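Local atomic coordinates of telomerase reverse transcriptase (Takifugu rubripes, PDB entry 4LMO), a protein that copies a template within its bound RNA to add simple sequence repeats to chromosome ends, this chain being its RNA-binding domain. Residues C129-I134 with L208-V213. Residues are numbered along the deposited sequence; the frame is centred on the assembly and turned at random.
Sequences CLLAVI and LLDGFV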
loop_
_atom_site.group_PDB
_atom_site.type_symbol
_atom_site.label_atom_id
_atom_site.label_comp_id
_atom_site.label_asym_id
_atom_site.label_seq_id
_atom_site.Cartn_x
_atom_site.Cartn_y
_atom_site.Cartn_z
ATOM N N CYS A 129 2.239 0.626 -9.410
ATOM C CA CYS A 129 2.783 -0.135 -8.292
ATOM C C CYS A 129 2.133 -1.513 -8.177
ATOM O O CYS A 129 2.825 -2.509 -7.965
ATOM C CB CYS A 129 2.627 0.640 -6.984
ATOM S SG CYS A 129 3.704 2.083 -6.850
ATOM N N LEU A 130 0.808 -1.566 -8.325
ATOM C CA LEU A 130 0.070 -2.832 -8.291
ATOM C C LEU A 130 0.520 -3.788 -9.396
ATOM O O LEU A 130 0.644 -4.993 -9.168
ATOM C CB LEU A 130 -1.442 -2.594 -8.379
ATOM C CG LEU A 130 -2.141 -1.993 -7.155
ATOM C CD1 LEU A 130 -3.461 -1.356 -7.552
ATOM C CD2 LEU A 130 -2.346 -3.029 -6.056
ATOM N N LEU A 131 0.773 -3.240 -10.583
ATOM C CA LEU A 131 1.231 -4.024 -11.731
ATOM C C LEU A 131 2.664 -4.535 -11.581
ATOM O O LEU A 131 2.982 -5.634 -12.034
ATOM C CB LEU A 131 1.098 -3.211 -13.025
ATOM C CG LEU A 131 -0.296 -3.028 -13.638
ATOM C CD1 LEU A 131 -0.247 -2.012 -14.771
ATOM C CD2 LEU A 131 -0.868 -4.351 -14.133
ATOM N N ALA A 132 3.524 -3.738 -10.949
ATOM C CA ALA A 132 4.937 -4.092 -10.798
ATOM C C ALA A 132 5.200 -5.050 -9.630
ATOM O O ALA A 132 6.172 -5.810 -9.656
ATOM C CB ALA A 132 5.787 -2.839 -10.655
ATOM N N VAL A 133 4.332 -5.014 -8.621
ATOM C CA VAL A 133 4.561 -5.761 -7.380
ATOM C C VAL A 133 3.700 -7.028 -7.252
ATOM O O VAL A 133 4.217 -8.090 -6.903
ATOM C CB VAL A 133 4.421 -4.850 -6.133
ATOM C CG1 VAL A 133 4.593 -5.640 -4.843
ATOM C CG2 VAL A 133 5.436 -3.714 -6.188
ATOM N N ILE A 134 2.404 -6.921 -7.539
ATOM C CA ILE A 134 1.482 -8.040 -7.319
ATOM C C ILE A 134 1.569 -9.070 -8.447
ATOM O O ILE A 134 1.231 -8.757 -9.592
ATOM C CB ILE A 134 0.015 -7.573 -7.139
ATOM C CG1 ILE A 134 -0.093 -6.399 -6.147
ATOM C CG2 ILE A 134 -0.882 -8.738 -6.735
ATOM C CD1 ILE A 134 0.535 -6.622 -4.783
ATOM N N LEU A 208 -4.892 -5.420 0.519
ATOM C CA LEU A 208 -4.306 -4.805 -0.665
ATOM C C LEU A 208 -4.683 -3.326 -0.777
ATOM O O LEU A 208 -3.882 -2.509 -1.234
ATOM C CB LEU A 208 -4.740 -5.579 -1.913
ATOM C CG LEU A 208 -3.822 -5.661 -3.135
ATOM C CD1 LEU A 208 -2.422 -6.123 -2.765
ATOM C CD2 LEU A 208 -4.431 -6.594 -4.170
ATOM N N LEU A 209 -5.893 -2.985 -0.343
ATOM C CA LEU A 209 -6.329 -1.597 -0.343
ATOM C C LEU A 209 -5.825 -0.849 0.894
ATOM O O LEU A 209 -5.203 0.210 0.775
ATOM C CB LEU A 209 -7.860 -1.496 -0.459
ATOM C CG LEU A 209 -8.457 -0.105 -0.727
ATOM C CD1 LEU A 209 -7.860 0.538 -1.971
ATOM C CD2 LEU A 209 -9.971 -0.169 -0.852
ATOM N N ASP A 210 -6.089 -1.412 2.071
ATOM C CA ASP A 210 -5.761 -0.769 3.344
ATOM C C ASP A 210 -4.262 -0.778 3.647
ATOM O O ASP A 210 -3.699 0.236 4.057
ATOM C CB ASP A 210 -6.534 -1.428 4.489
ATOM C CG ASP A 210 -6.200 -0.830 5.838
ATOM O OD1 ASP A 210 -6.680 0.285 6.133
ATOM O OD2 ASP A 210 -5.459 -1.476 6.607
ATOM N N GLY A 211 -3.628 -1.929 3.453
ATOM C CA GLY A 211 -2.209 -2.077 3.735
ATOM C C GLY A 211 -1.341 -1.549 2.616
ATOM O O GLY A 211 -0.505 -0.670 2.836
ATOM N N PHE A 212 -1.543 -2.076 1.413
ATOM C CA PHE A 212 -0.680 -1.747 0.285
ATOM C C PHE A 212 -0.977 -0.367 -0.305
ATOM O O PHE A 212 -0.144 0.537 -0.212
ATOM C CB PHE A 212 -0.723 -2.847 -0.791
ATOM C CG PHE A 212 0.361 -2.724 -1.828
ATOM C CD1 PHE A 212 1.660 -3.131 -1.547
ATOM C CD2 PHE A 212 0.083 -2.200 -3.085
ATOM C CE1 PHE A 212 2.663 -3.014 -2.497
ATOM C CE2 PHE A 212 1.080 -2.081 -4.042
ATOM C CZ PHE A 212 2.372 -2.486 -3.747
ATOM N N VAL A 213 -2.160 -0.203 -0.893
ATOM C CA VAL A 213 -2.518 1.038 -1.590
ATOM C C VAL A 213 -2.461 2.268 -0.682
ATOM O O VAL A 213 -1.755 3.236 -0.984
ATOM C CB VAL A 213 -3.883 0.917 -2.306
ATOM C CG1 VAL A 213 -4.405 2.283 -2.743
ATOM C CG2 VAL A 213 -3.764 -0.020 -3.501
#
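F212 reaches across to L130, V133 and C129 where two helices of the largely helical telomerase RNA-binding domain cross almost at right angles (86°) in its buried core. One is the C-terminal end of helix 119-133, the other the middle of the long helix 191-220, and their axes stay 12.4 Å apart, a wide gap filled by side chains.

The aromatic packing comes first. The chi1 of -167° places F212 CG anti to the backbone N and carries the ring out toward the end of helix 119-133. V133 meets the far end of the ring, V133 CB lying 3.9 Å from F212 CZ and V133 CG1 close by F212 CZ and CE1. L130 runs past in the opposite sense, L130 CD2 lying 3.9 Å from F212 CD2. At the ring edge, near its plane, lies the carbonyl O of C129, 4.2 Å from F212 CZ; that oxygen already accepts the helical bond from V133 N. L25, from a loop, also touches F212. Replacing F212 by an alanine removes the ring, which would probably open a gap between the helices and leave L130 and V133 without their shared partner.

The remaining contacts are purely aliphatic. L130 CD2 also sits 4.2 Å from V213 CG2, while F149 of helix 142-158 packs on L130. Where the chain leaves the helix, I134 slides alongside L208, ending methyl to methyl with I134 CD1 3.6 Å from L208 CD1.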